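Long-range contacts in putative immunoglobulin A1 protease (Bacteroides ovatus, PDB 3N6Z), which is of unknown function but may be a protease that cleaves immunoglobulin A1, as its name suggests: residues V210-S216 against A242-K247; T282-I286 against I305-V309. One frame throughout, in Å; residues are numbered along the deposited sequence. Where two conformers were deposited one is given.

In the fold
Both contacts sit in the parallel beta-helix that makes up most of the chain and involve the same sheet, which includes strands 209-212, 243-245, 274-276 and 307-309. Interaction 1 joins two neighbouring rungs edge to edge within that sheet. Interaction 2 spans the interior, from strand 307-309 of this sheet to strand 282-284 of a smaller parallel sheet facing it. Their centres lie 12 Å apart and their nearest atoms about 7 Å, so they do not touch. Along the chain they come in series, 242-247 closing the first before 282-286 opens the second. Together they represent stacking along the helix and packing across it, towards its C-terminal end.

Interaction 1: residues V210-S216 against A242-K247; sequences VSDRAAS and AVSATK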
loop_
_atom_site.group_PDB
_atom_site.type_symbol
_atom_site.label_atom_id
_atom_site.label_comp_id
_atom_site.label_asym_id
_atom_site.label_seq_id
_atom_site.Cartn_x
_atom_site.Cartn_y
_atom_site.Cartn_z
ATOM N N VAL A 210 9.882 5.485 -1.973
ATOM C CA VAL A 210 9.753 4.527 -0.879
ATOM C C VAL A 210 11.154 4.227 -0.355
ATOM O O VAL A 210 12.009 3.762 -1.111
ATOM C CB VAL A 210 9.078 3.213 -1.357
ATOM C CG1 VAL A 210 9.007 2.193 -0.239
ATOM C CG2 VAL A 210 7.652 3.499 -1.915
ATOM N N SER A 211 11.392 4.457 0.942
ATOM C CA SER A 211 12.710 4.286 1.532
ATOM C C SER A 211 12.591 3.569 2.866
ATOM O O SER A 211 11.829 4.008 3.743
ATOM C CB SER A 211 13.379 5.655 1.711
ATOM O OG SER A 211 14.557 5.556 2.483
ATOM N N ASP A 212 13.359 2.485 3.021
ATOM C CA ASP A 212 13.499 1.834 4.315
ATOM C C ASP A 212 14.889 2.204 4.867
ATOM O O ASP A 212 15.908 1.743 4.367
ATOM C CB ASP A 212 13.319 0.324 4.259
ATOM C CG ASP A 212 13.271 -0.300 5.627
ATOM O OD1 ASP A 212 13.791 0.277 6.601
ATOM O OD2 ASP A 212 12.734 -1.418 5.739
ATOM N N ARG A 213 14.882 3.043 5.900
ATOM C CA ARG A 213 16.114 3.577 6.491
ATOM C C ARG A 213 16.618 2.769 7.664
ATOM O O ARG A 213 17.570 3.212 8.331
ATOM C CB ARG A 213 15.937 5.058 6.857
ATOM C CG ARG A 213 15.790 5.860 5.613
ATOM C CD ARG A 213 15.687 7.346 5.773
ATOM N NE ARG A 213 15.418 7.893 4.440
ATOM C CZ ARG A 213 15.249 9.177 4.150
ATOM N NH1 ARG A 213 15.305 10.108 5.106
ATOM N NH2 ARG A 213 15.006 9.520 2.885
ATOM N N ALA A 214 16.084 1.566 7.897
ATOM C CA ALA A 214 16.634 0.689 8.953
ATOM C C ALA A 214 18.129 0.476 8.744
ATOM O O ALA A 214 18.612 0.280 7.614
ATOM C CB ALA A 214 15.915 -0.669 8.971
ATOM N N ALA A 215 18.865 0.480 9.850
ATOM C CA ALA A 215 20.310 0.248 9.778
ATOM C C ALA A 215 20.684 -1.128 9.230
ATOM O O ALA A 215 21.758 -1.300 8.677
ATOM C CB ALA A 215 20.982 0.485 11.167
ATOM N N SER A 216 19.788 -2.094 9.431
ATOM C CA SER A 216 19.907 -3.426 8.843
ATOM C C SER A 216 18.518 -4.062 8.728
ATOM O O SER A 216 17.560 -3.629 9.351
ATOM C CB SER A 216 20.850 -4.323 9.662
ATOM O OG SER A 216 20.258 -4.701 10.897
ATOM N N ALA A 242 10.728 5.760 -7.020
ATOM C CA ALA A 242 12.036 5.203 -6.633
ATOM C C ALA A 242 11.946 4.453 -5.306
ATOM O O ALA A 242 11.375 4.973 -4.363
ATOM C CB ALA A 242 13.062 6.330 -6.521
ATOM N N VAL A 243 12.522 3.254 -5.249
ATOM C CA VAL A 243 12.469 2.392 -4.058
ATOM C C VAL A 243 13.902 2.157 -3.591
ATOM O O VAL A 243 14.769 1.813 -4.408
ATOM C CB VAL A 243 11.776 1.027 -4.307
ATOM C CG1 VAL A 243 11.575 0.256 -3.016
ATOM C CG2 VAL A 243 10.481 1.206 -5.056
ATOM N N SER A 244 14.161 2.329 -2.298
ATOM C CA SER A 244 15.501 2.138 -1.762
ATOM C C SER A 244 15.503 1.630 -0.326
ATOM O O SER A 244 14.515 1.763 0.390
ATOM C CB SER A 244 16.280 3.443 -1.887
ATOM O OG SER A 244 15.709 4.408 -1.044
ATOM N N ALA A 245 16.614 0.991 0.048
ATOM C CA ALA A 245 16.875 0.620 1.433
ATOM C C ALA A 245 18.324 0.957 1.756
ATOM O O ALA A 245 19.223 0.731 0.928
ATOM C CB ALA A 245 16.597 -0.900 1.686
ATOM N N THR A 246 18.555 1.448 2.970
ATOM C CA THR A 246 19.914 1.673 3.474
ATOM C C THR A 246 20.715 0.376 3.520
ATOM O O THR A 246 21.865 0.345 3.075
ATOM C CB THR A 246 19.820 2.283 4.876
ATOM O OG1 THR A 246 19.168 3.542 4.767
ATOM C CG2 THR A 246 21.166 2.421 5.547
ATOM N N LYS A 247 20.099 -0.712 4.002
ATOM C CA LYS A 247 20.780 -2.000 4.144
ATOM C C LYS A 247 19.701 -3.058 4.292
ATOM O O LYS A 247 19.129 -3.238 5.352
ATOM C CB LYS A 247 21.720 -1.994 5.371
ATOM C CG LYS A 247 22.488 -3.310 5.536
ATOM C CD LYS A 247 23.589 -3.216 6.593
ATOM C CE LYS A 247 24.246 -4.555 6.883
ATOM N NZ LYS A 247 25.363 -4.391 7.842
HETATM O O HOH W 1 13.792 5.827 -2.546
HETATM O O HOH W 2 16.750 4.245 1.626
HETATM O O HOH W 3 17.429 -0.524 5.269
HETATM O O HOH W 4 19.578 5.001 7.056
#
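A242 starts the second segment by offering its O to V210 N (2.9 Å). V243 lies beside V210, CA to CA 4.7 Å, and on their shared face V243 CG1 meets V210 CB at 4.2 Å. S244 then bonds twice, its N to V210 O (2.8 Å) and its O to D212 N (3.0 Å). On the other face, its OG is tied to V210 O through water 1 and to S211 OG through water 2. A245 pairs with D212, whose OD1 accepts from A214 N (2.9 Å) in an Asx turn that bends the first chain out of the strand; K219 N holds OD2. T246 N closes the pairing on D212 O (3.0 Å), and water 4 joins T246 OG1 to R213 O. Past the strand, K247 CD lies 3.4 Å from A215 O, while water 3 accepts from K247 N and lies 2.9 Å from D212 O and 2.7 Å from A214 O. Strands 9° from parallel, each stacked on the equivalent strand of the next coil, are expected in a parallel beta-helix.

Interaction 2: residues T282-I286 against I305-V309; sequences TVGRI and IVLKV
Two short strands, T282-G284 and L307-V309, face each other nearly antiparallel, at 172° between their directions and with axes 7.5 Å apart at closest approach. That spacing is too wide for backbone pairing, and side chains make the contact. T282 is extended (phi/psi -122/136) and its CB turns away from the opposing strand; its OG1 is hydrogen-bonded to G288 O. V283, also extended (-127/121), is the central residue: its CB points toward L307, the two CA atoms standing 7.1 Å apart. With chi1 near 176° (t), V283 CG1 reaches L307 CG at 3.5 Å and V283 CG2 reaches V309 CG2 at 3.5 Å and K308 O at 3.8 Å. L307 (-112/130; chi1 -89°, chi2 62°) and V309 (-130/124; chi1 172°, t) are extended, their CB atoms pointing back toward the first segment; K308 between them (-136/139) turns away. This is the interior of a parallel beta-helix, where side chains from facing sheets fill the core; L274, on the strand that pairs with 307-309 and just ahead of 282-284 along the chain, touches both V283 and L307. G284 remains extended (-121/137). At R285 the backbone turns helical (-58/-38), ending the strand. The R285 side chain, m-t-m over its first three chi angles, lays its aliphatic part along the core: R285 CG is 3.8 Å from L307 CD2, and R285 CD 4.1 Å from I305 CD1, where I305 (-67/151) adopts p-t. Its guanidinium donates a hydrogen bond to H328 O through NE and makes a salt bridge to D318 through NH2. I286 (-102/-57) is out of reach of 305-309.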
loop_
_atom_site.group_PDB
_atom_site.type_symbol
_atom_site.label_atom_id
_atom_site.label_comp_id
_atom_site.label_asym_id
_atom_site.label_seq_id
_atom_site.Cartn_x
_atom_site.Cartn_y
_atom_site.Cartn_z
ATOM N N THR A 282 20.174 -6.668 -1.249
ATOM C CA THR A 282 19.687 -7.478 -2.371
ATOM C C THR A 282 18.608 -6.667 -3.083
ATOM O O THR A 282 17.758 -6.052 -2.445
ATOM C CB THR A 282 19.187 -8.862 -1.926
ATOM O OG1 THR A 282 18.164 -8.711 -0.937
ATOM C CG2 THR A 282 20.343 -9.675 -1.348
ATOM N N VAL A 283 18.661 -6.667 -4.409
ATOM C CA VAL A 283 17.724 -5.939 -5.243
ATOM C C VAL A 283 17.118 -6.861 -6.274
ATOM O O VAL A 283 17.842 -7.464 -7.077
ATOM C CB VAL A 283 18.398 -4.728 -5.888
ATOM C CG1 VAL A 283 17.426 -4.017 -6.834
ATOM C CG2 VAL A 283 18.953 -3.774 -4.826
ATOM N N GLY A 284 15.796 -6.970 -6.247
ATOM C CA GLY A 284 15.048 -7.789 -7.221
ATOM C C GLY A 284 14.077 -6.891 -7.962
ATOM O O GLY A 284 13.386 -6.056 -7.344
ATOM N N ARG A 285 13.961 -7.044 -9.274
ATOM C CA ARG A 285 13.022 -6.166 -9.993
ATOM C C ARG A 285 11.629 -6.329 -9.404
ATOM O O ARG A 285 10.883 -5.355 -9.344
ATOM C CB ARG A 285 13.034 -6.369 -11.497
ATOM C CG ARG A 285 14.384 -6.152 -12.138
ATOM C CD ARG A 285 14.317 -6.050 -13.665
ATOM N NE ARG A 285 13.913 -7.318 -14.267
ATOM C CZ ARG A 285 14.278 -7.750 -15.470
ATOM N NH1 ARG A 285 14.999 -6.974 -16.273
ATOM N NH2 ARG A 285 13.909 -8.963 -15.860
ATOM N N ILE A 286 11.243 -7.559 -9.027
ATOM C CA ILE A 286 9.915 -7.797 -8.425
ATOM C C ILE A 286 9.999 -7.951 -6.899
ATOM O O ILE A 286 9.273 -7.267 -6.147
ATOM C CB ILE A 286 9.193 -9.023 -9.061
ATOM C CG1 ILE A 286 9.251 -8.994 -10.610
ATOM C CG2 ILE A 286 7.713 -9.107 -8.608
ATOM C CD1 ILE A 286 8.578 -7.758 -11.216
ATOM N N ILE A 305 14.489 0.482 -16.177
ATOM C CA ILE A 305 14.726 0.780 -14.761
ATOM C C ILE A 305 16.203 0.556 -14.438
ATOM O O ILE A 305 16.883 -0.286 -15.054
ATOM C CB ILE A 305 13.768 0.030 -13.790
ATOM C CG1 ILE A 305 14.023 -1.476 -13.756
ATOM C CG2 ILE A 305 12.310 0.377 -14.123
ATOM C CD1 ILE A 305 13.094 -2.229 -12.757
ATOM N N VAL A 306 16.682 1.319 -13.455
ATOM C CA VAL A 306 18.089 1.245 -13.018
ATOM C C VAL A 306 18.124 0.573 -11.641
ATOM O O VAL A 306 17.430 1.005 -10.714
ATOM C CB VAL A 306 18.710 2.655 -12.970
ATOM C CG1 VAL A 306 20.140 2.614 -12.442
ATOM C CG2 VAL A 306 18.651 3.309 -14.362
ATOM N N LEU A 307 18.936 -0.477 -11.540
ATOM C CA LEU A 307 19.141 -1.242 -10.310
ATOM C C LEU A 307 20.581 -0.977 -9.864
ATOM O O LEU A 307 21.526 -1.123 -10.644
ATOM C CB LEU A 307 18.895 -2.754 -10.489
ATOM C CG LEU A 307 17.475 -3.311 -10.275
ATOM C CD1 LEU A 307 16.487 -2.709 -11.276
ATOM C CD2 LEU A 307 17.485 -4.856 -10.349
ATOM N N LYS A 308 20.731 -0.618 -8.591
ATOM C CA LYS A 308 22.038 -0.307 -7.998
ATOM C C LYS A 308 22.197 -0.936 -6.630
ATOM O O LYS A 308 21.263 -0.944 -5.821
ATOM C CB LYS A 308 22.264 1.202 -7.889
ATOM C CG LYS A 308 22.479 1.906 -9.215
ATOM C CD LYS A 308 22.805 3.362 -9.016
ATOM C CE LYS A 308 23.156 4.044 -10.327
ATOM N NZ LYS A 308 23.552 5.484 -10.100
ATOM N N VAL A 309 23.394 -1.467 -6.377
ATOM C CA VAL A 309 23.808 -1.918 -5.057
ATOM C C VAL A 309 25.174 -1.292 -4.809
ATOM O O VAL A 309 26.094 -1.472 -5.624
ATOM C CB VAL A 309 23.869 -3.451 -4.937
ATOM C CG1 VAL A 309 24.511 -3.870 -3.570
ATOM C CG2 VAL A 309 22.474 -4.034 -5.062
#